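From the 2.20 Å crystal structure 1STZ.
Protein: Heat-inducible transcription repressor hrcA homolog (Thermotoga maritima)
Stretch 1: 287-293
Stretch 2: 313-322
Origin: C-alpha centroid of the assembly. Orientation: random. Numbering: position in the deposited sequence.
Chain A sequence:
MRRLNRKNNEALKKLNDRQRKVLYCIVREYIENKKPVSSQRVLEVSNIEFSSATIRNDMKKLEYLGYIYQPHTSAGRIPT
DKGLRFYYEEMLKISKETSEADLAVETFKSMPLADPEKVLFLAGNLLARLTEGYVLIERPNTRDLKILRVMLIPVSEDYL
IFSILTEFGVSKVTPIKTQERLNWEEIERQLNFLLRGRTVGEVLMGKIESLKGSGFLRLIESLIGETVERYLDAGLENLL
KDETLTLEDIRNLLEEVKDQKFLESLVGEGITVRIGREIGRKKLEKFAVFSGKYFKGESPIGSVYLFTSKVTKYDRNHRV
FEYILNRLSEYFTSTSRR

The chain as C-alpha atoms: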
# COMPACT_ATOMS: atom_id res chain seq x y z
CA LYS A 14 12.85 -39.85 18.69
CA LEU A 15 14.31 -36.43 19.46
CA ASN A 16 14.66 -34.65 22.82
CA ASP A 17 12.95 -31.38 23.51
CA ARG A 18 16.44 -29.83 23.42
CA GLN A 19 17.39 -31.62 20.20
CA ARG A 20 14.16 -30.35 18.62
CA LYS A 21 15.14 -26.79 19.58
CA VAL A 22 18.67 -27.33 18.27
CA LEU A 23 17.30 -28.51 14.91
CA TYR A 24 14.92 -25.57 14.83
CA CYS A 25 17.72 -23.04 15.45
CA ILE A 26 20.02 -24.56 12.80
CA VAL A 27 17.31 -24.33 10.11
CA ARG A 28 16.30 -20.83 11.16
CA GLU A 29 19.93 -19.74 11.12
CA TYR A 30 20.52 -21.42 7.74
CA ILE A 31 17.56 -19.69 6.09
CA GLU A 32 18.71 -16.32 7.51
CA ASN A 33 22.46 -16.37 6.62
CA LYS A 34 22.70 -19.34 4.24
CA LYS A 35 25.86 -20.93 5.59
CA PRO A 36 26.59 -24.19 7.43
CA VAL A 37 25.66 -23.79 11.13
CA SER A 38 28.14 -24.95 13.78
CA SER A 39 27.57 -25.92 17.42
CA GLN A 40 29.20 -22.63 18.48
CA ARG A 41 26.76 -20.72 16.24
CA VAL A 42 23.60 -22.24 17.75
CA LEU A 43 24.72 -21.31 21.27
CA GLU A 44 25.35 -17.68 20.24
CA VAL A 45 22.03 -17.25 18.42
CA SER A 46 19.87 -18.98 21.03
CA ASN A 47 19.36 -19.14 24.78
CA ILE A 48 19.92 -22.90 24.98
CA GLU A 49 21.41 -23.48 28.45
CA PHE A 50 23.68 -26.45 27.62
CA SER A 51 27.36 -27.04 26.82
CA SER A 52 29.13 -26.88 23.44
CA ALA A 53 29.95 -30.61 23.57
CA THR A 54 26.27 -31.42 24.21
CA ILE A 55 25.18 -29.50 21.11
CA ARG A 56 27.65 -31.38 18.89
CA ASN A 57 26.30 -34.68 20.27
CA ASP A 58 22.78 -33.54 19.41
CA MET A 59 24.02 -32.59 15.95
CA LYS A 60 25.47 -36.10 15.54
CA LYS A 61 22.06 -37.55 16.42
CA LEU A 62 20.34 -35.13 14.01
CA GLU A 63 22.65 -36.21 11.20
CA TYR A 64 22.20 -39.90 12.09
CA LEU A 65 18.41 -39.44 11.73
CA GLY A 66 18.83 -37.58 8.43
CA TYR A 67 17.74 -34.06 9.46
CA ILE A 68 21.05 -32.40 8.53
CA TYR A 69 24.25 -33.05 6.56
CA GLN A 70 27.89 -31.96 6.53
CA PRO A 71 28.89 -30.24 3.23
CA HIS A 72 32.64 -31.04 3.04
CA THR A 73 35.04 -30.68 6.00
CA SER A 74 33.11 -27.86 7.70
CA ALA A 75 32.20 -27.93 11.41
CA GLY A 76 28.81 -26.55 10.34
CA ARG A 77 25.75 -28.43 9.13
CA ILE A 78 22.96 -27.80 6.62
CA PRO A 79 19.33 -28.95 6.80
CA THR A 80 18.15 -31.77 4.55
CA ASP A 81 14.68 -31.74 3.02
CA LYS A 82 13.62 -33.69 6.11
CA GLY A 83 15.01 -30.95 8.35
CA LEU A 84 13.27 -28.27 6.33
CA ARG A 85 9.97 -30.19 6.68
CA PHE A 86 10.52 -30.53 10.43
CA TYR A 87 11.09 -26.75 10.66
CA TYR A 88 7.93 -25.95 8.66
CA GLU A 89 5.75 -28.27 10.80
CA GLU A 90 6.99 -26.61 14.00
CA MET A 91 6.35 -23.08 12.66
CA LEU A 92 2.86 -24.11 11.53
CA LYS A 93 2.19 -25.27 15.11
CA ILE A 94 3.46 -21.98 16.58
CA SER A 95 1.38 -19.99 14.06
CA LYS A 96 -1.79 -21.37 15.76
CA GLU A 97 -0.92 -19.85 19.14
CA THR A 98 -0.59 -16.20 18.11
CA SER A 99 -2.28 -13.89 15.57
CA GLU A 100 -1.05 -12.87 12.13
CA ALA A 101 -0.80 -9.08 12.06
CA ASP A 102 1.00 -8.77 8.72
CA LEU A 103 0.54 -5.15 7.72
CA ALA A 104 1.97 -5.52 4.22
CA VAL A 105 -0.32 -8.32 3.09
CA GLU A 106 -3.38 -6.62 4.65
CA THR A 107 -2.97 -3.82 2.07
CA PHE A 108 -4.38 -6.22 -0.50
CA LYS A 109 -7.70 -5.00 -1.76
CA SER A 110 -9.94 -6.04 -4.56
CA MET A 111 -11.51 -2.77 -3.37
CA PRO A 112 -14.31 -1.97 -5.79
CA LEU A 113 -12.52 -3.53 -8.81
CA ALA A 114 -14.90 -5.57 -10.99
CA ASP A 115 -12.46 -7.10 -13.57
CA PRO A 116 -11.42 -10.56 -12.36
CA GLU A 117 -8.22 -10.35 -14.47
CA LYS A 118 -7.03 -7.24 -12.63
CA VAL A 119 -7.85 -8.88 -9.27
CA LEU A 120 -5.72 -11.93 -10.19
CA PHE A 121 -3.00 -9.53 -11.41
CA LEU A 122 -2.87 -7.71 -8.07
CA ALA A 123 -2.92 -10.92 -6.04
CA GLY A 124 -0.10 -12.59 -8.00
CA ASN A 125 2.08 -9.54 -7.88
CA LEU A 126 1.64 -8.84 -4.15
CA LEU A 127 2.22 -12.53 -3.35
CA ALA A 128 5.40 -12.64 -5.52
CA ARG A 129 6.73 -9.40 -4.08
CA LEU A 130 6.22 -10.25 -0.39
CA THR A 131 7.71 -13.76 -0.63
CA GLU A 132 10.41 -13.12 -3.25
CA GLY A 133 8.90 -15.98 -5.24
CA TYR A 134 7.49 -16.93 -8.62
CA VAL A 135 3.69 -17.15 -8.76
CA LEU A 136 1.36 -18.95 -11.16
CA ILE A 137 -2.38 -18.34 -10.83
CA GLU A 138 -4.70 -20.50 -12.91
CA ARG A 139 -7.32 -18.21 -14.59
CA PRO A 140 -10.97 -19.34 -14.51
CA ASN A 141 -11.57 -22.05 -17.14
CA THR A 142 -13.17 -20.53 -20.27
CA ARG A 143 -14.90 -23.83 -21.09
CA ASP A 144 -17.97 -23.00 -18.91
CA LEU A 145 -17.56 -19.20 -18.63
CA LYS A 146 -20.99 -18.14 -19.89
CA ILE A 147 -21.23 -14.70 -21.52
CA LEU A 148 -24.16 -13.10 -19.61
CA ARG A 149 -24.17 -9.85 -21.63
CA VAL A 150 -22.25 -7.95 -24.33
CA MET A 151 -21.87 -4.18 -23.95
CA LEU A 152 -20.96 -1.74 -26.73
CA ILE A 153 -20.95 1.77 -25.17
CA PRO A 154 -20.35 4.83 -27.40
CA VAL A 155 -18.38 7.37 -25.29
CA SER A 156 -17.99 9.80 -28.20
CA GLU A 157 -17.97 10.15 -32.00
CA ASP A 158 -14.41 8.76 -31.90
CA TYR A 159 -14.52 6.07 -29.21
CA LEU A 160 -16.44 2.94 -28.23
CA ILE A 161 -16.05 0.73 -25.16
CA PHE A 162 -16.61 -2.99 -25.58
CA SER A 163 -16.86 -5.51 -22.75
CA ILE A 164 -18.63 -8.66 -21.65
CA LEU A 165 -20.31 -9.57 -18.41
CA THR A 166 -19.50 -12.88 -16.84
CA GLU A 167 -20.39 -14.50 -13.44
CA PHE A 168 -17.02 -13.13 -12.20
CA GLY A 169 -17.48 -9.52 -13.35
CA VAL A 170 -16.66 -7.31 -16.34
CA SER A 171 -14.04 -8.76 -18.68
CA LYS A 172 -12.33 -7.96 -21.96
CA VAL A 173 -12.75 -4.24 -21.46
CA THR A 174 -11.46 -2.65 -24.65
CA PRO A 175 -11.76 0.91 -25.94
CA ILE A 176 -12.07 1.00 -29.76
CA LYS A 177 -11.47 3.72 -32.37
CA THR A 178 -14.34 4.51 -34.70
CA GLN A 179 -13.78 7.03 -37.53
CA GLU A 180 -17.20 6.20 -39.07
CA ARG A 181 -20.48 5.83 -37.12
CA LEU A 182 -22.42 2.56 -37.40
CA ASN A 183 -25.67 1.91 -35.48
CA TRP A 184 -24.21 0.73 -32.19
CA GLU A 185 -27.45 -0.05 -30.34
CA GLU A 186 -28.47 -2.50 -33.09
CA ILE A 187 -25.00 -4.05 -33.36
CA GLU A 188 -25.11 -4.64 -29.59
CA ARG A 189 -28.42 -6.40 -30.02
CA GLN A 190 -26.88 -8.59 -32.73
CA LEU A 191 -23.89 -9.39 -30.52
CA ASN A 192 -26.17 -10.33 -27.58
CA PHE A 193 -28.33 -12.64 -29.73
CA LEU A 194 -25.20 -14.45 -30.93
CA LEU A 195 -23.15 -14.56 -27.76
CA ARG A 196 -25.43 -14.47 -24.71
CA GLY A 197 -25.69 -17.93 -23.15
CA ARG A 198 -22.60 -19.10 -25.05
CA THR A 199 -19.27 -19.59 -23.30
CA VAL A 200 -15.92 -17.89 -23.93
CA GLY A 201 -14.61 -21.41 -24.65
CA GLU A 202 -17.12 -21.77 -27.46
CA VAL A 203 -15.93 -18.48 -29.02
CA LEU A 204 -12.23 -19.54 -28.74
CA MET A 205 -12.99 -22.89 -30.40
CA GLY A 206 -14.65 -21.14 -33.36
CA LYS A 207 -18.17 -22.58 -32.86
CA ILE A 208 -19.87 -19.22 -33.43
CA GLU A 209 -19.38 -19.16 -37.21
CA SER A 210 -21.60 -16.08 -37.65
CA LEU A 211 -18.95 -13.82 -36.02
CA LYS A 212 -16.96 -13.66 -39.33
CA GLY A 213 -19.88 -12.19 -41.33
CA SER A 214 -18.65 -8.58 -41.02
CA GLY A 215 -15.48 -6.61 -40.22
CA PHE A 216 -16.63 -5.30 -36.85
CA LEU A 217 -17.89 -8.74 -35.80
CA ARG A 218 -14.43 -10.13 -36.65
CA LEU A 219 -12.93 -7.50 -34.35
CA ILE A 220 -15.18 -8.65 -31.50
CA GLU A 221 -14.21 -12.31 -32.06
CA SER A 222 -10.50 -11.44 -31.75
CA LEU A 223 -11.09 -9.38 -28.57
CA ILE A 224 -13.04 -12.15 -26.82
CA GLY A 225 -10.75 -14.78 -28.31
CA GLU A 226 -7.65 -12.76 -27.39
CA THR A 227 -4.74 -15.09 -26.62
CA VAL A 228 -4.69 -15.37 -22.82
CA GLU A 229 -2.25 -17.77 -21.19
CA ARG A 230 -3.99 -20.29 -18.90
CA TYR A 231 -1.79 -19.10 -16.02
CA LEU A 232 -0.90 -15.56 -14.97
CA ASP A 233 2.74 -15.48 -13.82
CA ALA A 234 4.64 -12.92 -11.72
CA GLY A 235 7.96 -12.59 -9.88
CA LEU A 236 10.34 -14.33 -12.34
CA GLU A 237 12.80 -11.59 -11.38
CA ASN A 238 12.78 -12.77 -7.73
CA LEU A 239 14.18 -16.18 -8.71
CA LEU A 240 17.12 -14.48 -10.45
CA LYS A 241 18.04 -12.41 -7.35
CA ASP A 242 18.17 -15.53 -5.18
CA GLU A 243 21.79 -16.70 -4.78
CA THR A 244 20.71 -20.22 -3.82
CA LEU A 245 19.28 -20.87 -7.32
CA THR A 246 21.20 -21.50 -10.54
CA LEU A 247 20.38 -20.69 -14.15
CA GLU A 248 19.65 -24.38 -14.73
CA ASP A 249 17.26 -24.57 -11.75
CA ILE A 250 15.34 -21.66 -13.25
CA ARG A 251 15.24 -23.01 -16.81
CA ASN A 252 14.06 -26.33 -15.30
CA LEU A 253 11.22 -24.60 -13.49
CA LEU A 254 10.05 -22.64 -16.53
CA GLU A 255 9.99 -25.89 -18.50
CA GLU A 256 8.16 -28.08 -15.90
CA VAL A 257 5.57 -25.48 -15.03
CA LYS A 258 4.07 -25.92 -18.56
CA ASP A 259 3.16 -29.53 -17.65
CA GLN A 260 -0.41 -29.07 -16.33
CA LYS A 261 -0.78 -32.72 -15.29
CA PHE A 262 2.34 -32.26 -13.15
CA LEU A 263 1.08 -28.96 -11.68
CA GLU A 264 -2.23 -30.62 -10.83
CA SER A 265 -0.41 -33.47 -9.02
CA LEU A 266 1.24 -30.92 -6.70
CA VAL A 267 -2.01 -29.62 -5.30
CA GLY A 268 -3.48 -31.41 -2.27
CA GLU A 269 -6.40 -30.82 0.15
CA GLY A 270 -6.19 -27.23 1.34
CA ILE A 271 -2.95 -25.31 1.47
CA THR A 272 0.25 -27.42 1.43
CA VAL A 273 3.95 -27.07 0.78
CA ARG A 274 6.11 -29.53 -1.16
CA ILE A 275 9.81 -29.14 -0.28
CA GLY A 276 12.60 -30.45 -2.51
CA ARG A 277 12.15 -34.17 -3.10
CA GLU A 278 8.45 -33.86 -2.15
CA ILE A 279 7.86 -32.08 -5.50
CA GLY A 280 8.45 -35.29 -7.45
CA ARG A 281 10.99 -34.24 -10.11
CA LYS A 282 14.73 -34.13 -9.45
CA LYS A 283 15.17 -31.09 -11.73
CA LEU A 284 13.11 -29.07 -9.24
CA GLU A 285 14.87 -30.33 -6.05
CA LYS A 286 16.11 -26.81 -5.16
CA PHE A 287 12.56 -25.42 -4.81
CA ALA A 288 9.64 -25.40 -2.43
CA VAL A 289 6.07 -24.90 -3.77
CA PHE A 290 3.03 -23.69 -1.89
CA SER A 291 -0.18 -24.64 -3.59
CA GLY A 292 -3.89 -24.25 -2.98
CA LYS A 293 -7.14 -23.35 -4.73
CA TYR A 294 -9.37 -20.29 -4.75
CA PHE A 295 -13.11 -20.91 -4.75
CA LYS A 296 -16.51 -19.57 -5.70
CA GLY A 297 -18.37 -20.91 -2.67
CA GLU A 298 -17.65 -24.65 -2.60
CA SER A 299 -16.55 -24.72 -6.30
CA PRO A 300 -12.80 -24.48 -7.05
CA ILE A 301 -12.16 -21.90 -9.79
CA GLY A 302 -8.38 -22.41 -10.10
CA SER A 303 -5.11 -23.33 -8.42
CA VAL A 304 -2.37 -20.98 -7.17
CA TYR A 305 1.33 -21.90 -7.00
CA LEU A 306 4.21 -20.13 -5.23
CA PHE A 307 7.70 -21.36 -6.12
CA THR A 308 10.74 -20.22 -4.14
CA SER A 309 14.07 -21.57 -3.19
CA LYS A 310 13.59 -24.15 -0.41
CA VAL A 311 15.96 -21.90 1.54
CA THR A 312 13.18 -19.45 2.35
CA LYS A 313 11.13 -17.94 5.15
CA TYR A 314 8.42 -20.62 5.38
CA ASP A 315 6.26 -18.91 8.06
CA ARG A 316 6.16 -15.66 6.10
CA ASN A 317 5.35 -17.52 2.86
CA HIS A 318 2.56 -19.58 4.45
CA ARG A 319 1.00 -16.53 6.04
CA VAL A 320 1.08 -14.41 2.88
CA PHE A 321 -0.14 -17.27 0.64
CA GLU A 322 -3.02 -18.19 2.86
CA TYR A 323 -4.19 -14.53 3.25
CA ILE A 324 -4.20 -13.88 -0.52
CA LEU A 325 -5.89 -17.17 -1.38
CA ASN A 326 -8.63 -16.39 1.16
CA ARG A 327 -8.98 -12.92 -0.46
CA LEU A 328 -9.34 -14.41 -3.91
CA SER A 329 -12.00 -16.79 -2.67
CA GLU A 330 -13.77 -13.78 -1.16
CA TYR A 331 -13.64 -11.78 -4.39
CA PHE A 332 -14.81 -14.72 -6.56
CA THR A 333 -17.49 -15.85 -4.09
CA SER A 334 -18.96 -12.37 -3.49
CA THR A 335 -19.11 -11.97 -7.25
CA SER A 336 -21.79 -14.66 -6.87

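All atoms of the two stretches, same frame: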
# COMPACT_ATOMS: atom_id res chain seq x y z
N PHE A 287 13.75 -26.26 -5.06
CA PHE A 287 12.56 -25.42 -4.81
C PHE A 287 11.68 -25.96 -3.69
O PHE A 287 11.78 -27.13 -3.31
CB PHE A 287 11.70 -25.36 -6.08
CG PHE A 287 12.37 -24.65 -7.22
CD1 PHE A 287 13.09 -25.36 -8.18
CD2 PHE A 287 12.29 -23.28 -7.32
CE1 PHE A 287 13.70 -24.70 -9.23
CE2 PHE A 287 12.93 -22.61 -8.39
CZ PHE A 287 13.61 -23.32 -9.33
N ALA A 288 10.85 -25.07 -3.15
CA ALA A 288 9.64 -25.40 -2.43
C ALA A 288 8.45 -24.77 -3.20
O ALA A 288 8.59 -23.68 -3.80
CB ALA A 288 9.71 -24.84 -1.04
N VAL A 289 7.31 -25.45 -3.20
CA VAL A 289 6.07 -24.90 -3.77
C VAL A 289 4.95 -24.91 -2.77
O VAL A 289 4.62 -25.95 -2.24
CB VAL A 289 5.48 -25.76 -4.90
CG1 VAL A 289 4.75 -24.87 -5.92
CG2 VAL A 289 6.46 -26.68 -5.49
N PHE A 290 4.33 -23.77 -2.56
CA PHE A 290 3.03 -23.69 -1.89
C PHE A 290 1.95 -23.77 -2.95
O PHE A 290 2.04 -23.15 -3.99
CB PHE A 290 2.87 -22.39 -1.12
CG PHE A 290 3.56 -22.39 0.22
CD1 PHE A 290 4.87 -22.07 0.32
CD2 PHE A 290 2.88 -22.75 1.36
CE1 PHE A 290 5.52 -22.08 1.56
CE2 PHE A 290 3.52 -22.77 2.60
CZ PHE A 290 4.84 -22.42 2.68
N SER A 291 0.94 -24.55 -2.68
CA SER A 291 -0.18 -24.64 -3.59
C SER A 291 -1.49 -24.69 -2.83
O SER A 291 -1.54 -25.04 -1.64
CB SER A 291 -0.01 -25.85 -4.50
OG SER A 291 -0.10 -27.07 -3.77
N GLY A 292 -2.54 -24.30 -3.53
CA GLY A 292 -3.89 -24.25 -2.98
C GLY A 292 -4.85 -23.79 -4.07
O GLY A 292 -4.44 -23.41 -5.15
N LYS A 293 -6.14 -23.80 -3.77
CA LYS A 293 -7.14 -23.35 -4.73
C LYS A 293 -7.90 -22.16 -4.18
O LYS A 293 -8.03 -22.01 -2.97
CB LYS A 293 -8.12 -24.46 -5.03
CG LYS A 293 -7.48 -25.74 -5.54
CD LYS A 293 -8.53 -26.67 -6.11
CE LYS A 293 -7.97 -28.02 -6.46
NZ LYS A 293 -7.86 -28.87 -5.25
N LYS A 313 11.85 -18.19 3.91
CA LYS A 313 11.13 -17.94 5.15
C LYS A 313 9.74 -18.57 5.10
O LYS A 313 8.79 -17.91 4.68
CB LYS A 313 11.03 -16.43 5.38
CG LYS A 313 12.40 -15.76 5.59
CD LYS A 313 12.26 -14.27 5.80
CE LYS A 313 13.47 -13.67 6.54
NZ LYS A 313 13.28 -12.20 6.78
N TYR A 314 9.63 -19.84 5.53
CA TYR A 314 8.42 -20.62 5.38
C TYR A 314 7.19 -20.02 6.08
O TYR A 314 6.10 -20.05 5.53
CB TYR A 314 8.63 -22.08 5.84
CG TYR A 314 9.46 -22.89 4.85
CD1 TYR A 314 10.85 -22.96 4.96
CD2 TYR A 314 8.85 -23.58 3.81
CE1 TYR A 314 11.61 -23.71 4.04
CE2 TYR A 314 9.58 -24.31 2.89
CZ TYR A 314 10.96 -24.37 3.01
OH TYR A 314 11.64 -25.09 2.07
N ASP A 315 7.38 -19.46 7.27
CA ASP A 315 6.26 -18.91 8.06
C ASP A 315 5.71 -17.69 7.34
O ASP A 315 4.51 -17.54 7.21
CB ASP A 315 6.75 -18.53 9.46
CG ASP A 315 5.63 -18.46 10.50
OD1 ASP A 315 4.45 -18.23 10.17
OD2 ASP A 315 5.87 -18.59 11.72
N ARG A 316 6.59 -16.83 6.86
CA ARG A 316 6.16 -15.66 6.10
C ARG A 316 5.40 -16.11 4.85
O ARG A 316 4.31 -15.61 4.58
CB ARG A 316 7.36 -14.76 5.75
CG ARG A 316 7.06 -13.55 4.87
CD ARG A 316 8.24 -13.06 4.04
NE ARG A 316 8.80 -14.10 3.17
CZ ARG A 316 9.97 -14.02 2.52
NH1 ARG A 316 10.74 -12.96 2.62
NH2 ARG A 316 10.38 -15.04 1.77
N ASN A 317 5.95 -17.08 4.13
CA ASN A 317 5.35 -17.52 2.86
C ASN A 317 3.97 -18.15 3.05
O ASN A 317 3.07 -17.92 2.24
CB ASN A 317 6.26 -18.51 2.12
CG ASN A 317 7.57 -17.89 1.67
OD1 ASN A 317 7.79 -16.69 1.79
ND2 ASN A 317 8.45 -18.73 1.16
N HIS A 318 3.83 -18.95 4.10
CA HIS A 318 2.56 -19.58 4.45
C HIS A 318 1.53 -18.53 4.78
O HIS A 318 0.40 -18.58 4.29
CB HIS A 318 2.69 -20.52 5.65
CG HIS A 318 1.40 -21.17 6.02
ND1 HIS A 318 0.61 -20.74 7.06
CD2 HIS A 318 0.72 -22.20 5.44
CE1 HIS A 318 -0.49 -21.47 7.11
NE2 HIS A 318 -0.45 -22.36 6.15
N ARG A 319 1.91 -17.58 5.61
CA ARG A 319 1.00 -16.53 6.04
C ARG A 319 0.49 -15.69 4.87
O ARG A 319 -0.69 -15.41 4.78
CB ARG A 319 1.72 -15.65 7.03
CG ARG A 319 0.96 -14.45 7.54
CD ARG A 319 1.89 -13.30 7.91
NE ARG A 319 3.00 -13.81 8.68
CZ ARG A 319 4.26 -13.40 8.61
NH1 ARG A 319 4.65 -12.40 7.84
NH2 ARG A 319 5.15 -14.01 9.38
N VAL A 320 1.40 -15.26 4.00
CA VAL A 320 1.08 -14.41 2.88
C VAL A 320 0.22 -15.17 1.87
O VAL A 320 -0.73 -14.61 1.34
CB VAL A 320 2.35 -13.87 2.20
CG1 VAL A 320 2.01 -13.16 0.92
CG2 VAL A 320 3.05 -12.91 3.10
N PHE A 321 0.51 -16.45 1.66
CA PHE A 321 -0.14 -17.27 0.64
C PHE A 321 -1.55 -17.53 1.07
O PHE A 321 -2.48 -17.29 0.33
CB PHE A 321 0.62 -18.57 0.47
CG PHE A 321 0.15 -19.44 -0.68
CD1 PHE A 321 0.73 -19.30 -1.93
CD2 PHE A 321 -0.76 -20.46 -0.48
CE1 PHE A 321 0.37 -20.14 -2.97
CE2 PHE A 321 -1.14 -21.31 -1.52
CZ PHE A 321 -0.58 -21.14 -2.77
N GLU A 322 -1.71 -17.96 2.31
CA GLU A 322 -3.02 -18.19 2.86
C GLU A 322 -3.93 -16.92 2.87
O GLU A 322 -5.10 -17.00 2.51
CB GLU A 322 -2.91 -18.76 4.27
CG GLU A 322 -4.27 -19.13 4.83
CD GLU A 322 -4.24 -19.77 6.21
OE1 GLU A 322 -3.46 -19.33 7.09
OE2 GLU A 322 -5.05 -20.70 6.42

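The strand 287-293 and the helix 314-322 run in nearly the same direction, their axes inclined by 21° and 9.7 Å apart at closest approach. No hydrogen bond links them; the contact, which buries 373 Å² counted over both sides, rests on the fit of mostly apolar surfaces.

Alternation along the strand decides which side chains face the helix; S291 and G292 take part through their backbone atoms. The CA-to-CB bonds of A288 and F290 point toward the helix, whereas those of F287, V289, S291 and K293 point away. F290 is the principal bump. With chi1 at -80° its ring stands up from the strand and enters a hollow on the helix lined by Y314, N317, H318 and F321, with Y314 and F321 one turn before and one turn after the adjacent pair N317 and H318, so that all four border the ring. The tip of the ring reaches the backbone: CZ of F290 lies 3.9 Å from O of Y314, and CE2 of F290 lies 3.8 Å from CA of H318. CE1 of F290 packs 3.7 Å from CB of N317, and C of N317 sits over one face of the ring. A flat, wholly apolar side chain suits this place, since it can come close to the helix backbone, whose Y314 O is already engaged by H318 N at 2.9 Å.

F321 returns the insertion from the helix side. Its CA-to-CB bond points toward the strand, and its ring covers the base of the F290 side chain: CB of F290 lies over the F321 face, 3.8 Å from the ring centroid and only 8° off the normal, a CH-pi contact. The two rings themselves meet obliquely, with planes at 41°. Farther out, CZ of F321 approaches the strand backbone, 3.5 Å from O of F290 and 3.6 Å from CA of S291. G292 leaves room beside this ring, its N lying 3.8 Å from F321 CZ near the ring plane; a CB built there in ideal geometry would point toward the helix and come within a tight 3.5 Å of F321 CE2.

At the other end, the small A288 leaves space for the long side chain of Y314. The CA-to-CB bond of Y314 points sideways, but its end comes nearer the strand, placing OH of Y314 3.7 Å from CB of A288; the hydroxyl is hydrogen-bonded elsewhere in the structure. N317 contributes its aliphatic CB to the pocket while its OD1 accepts hydrogen bonds from NE and NH2 of R316, each 3.1 Å from it. H318, partly exposed, borders the hollow, with its CB 3.9 Å from F290 CE2.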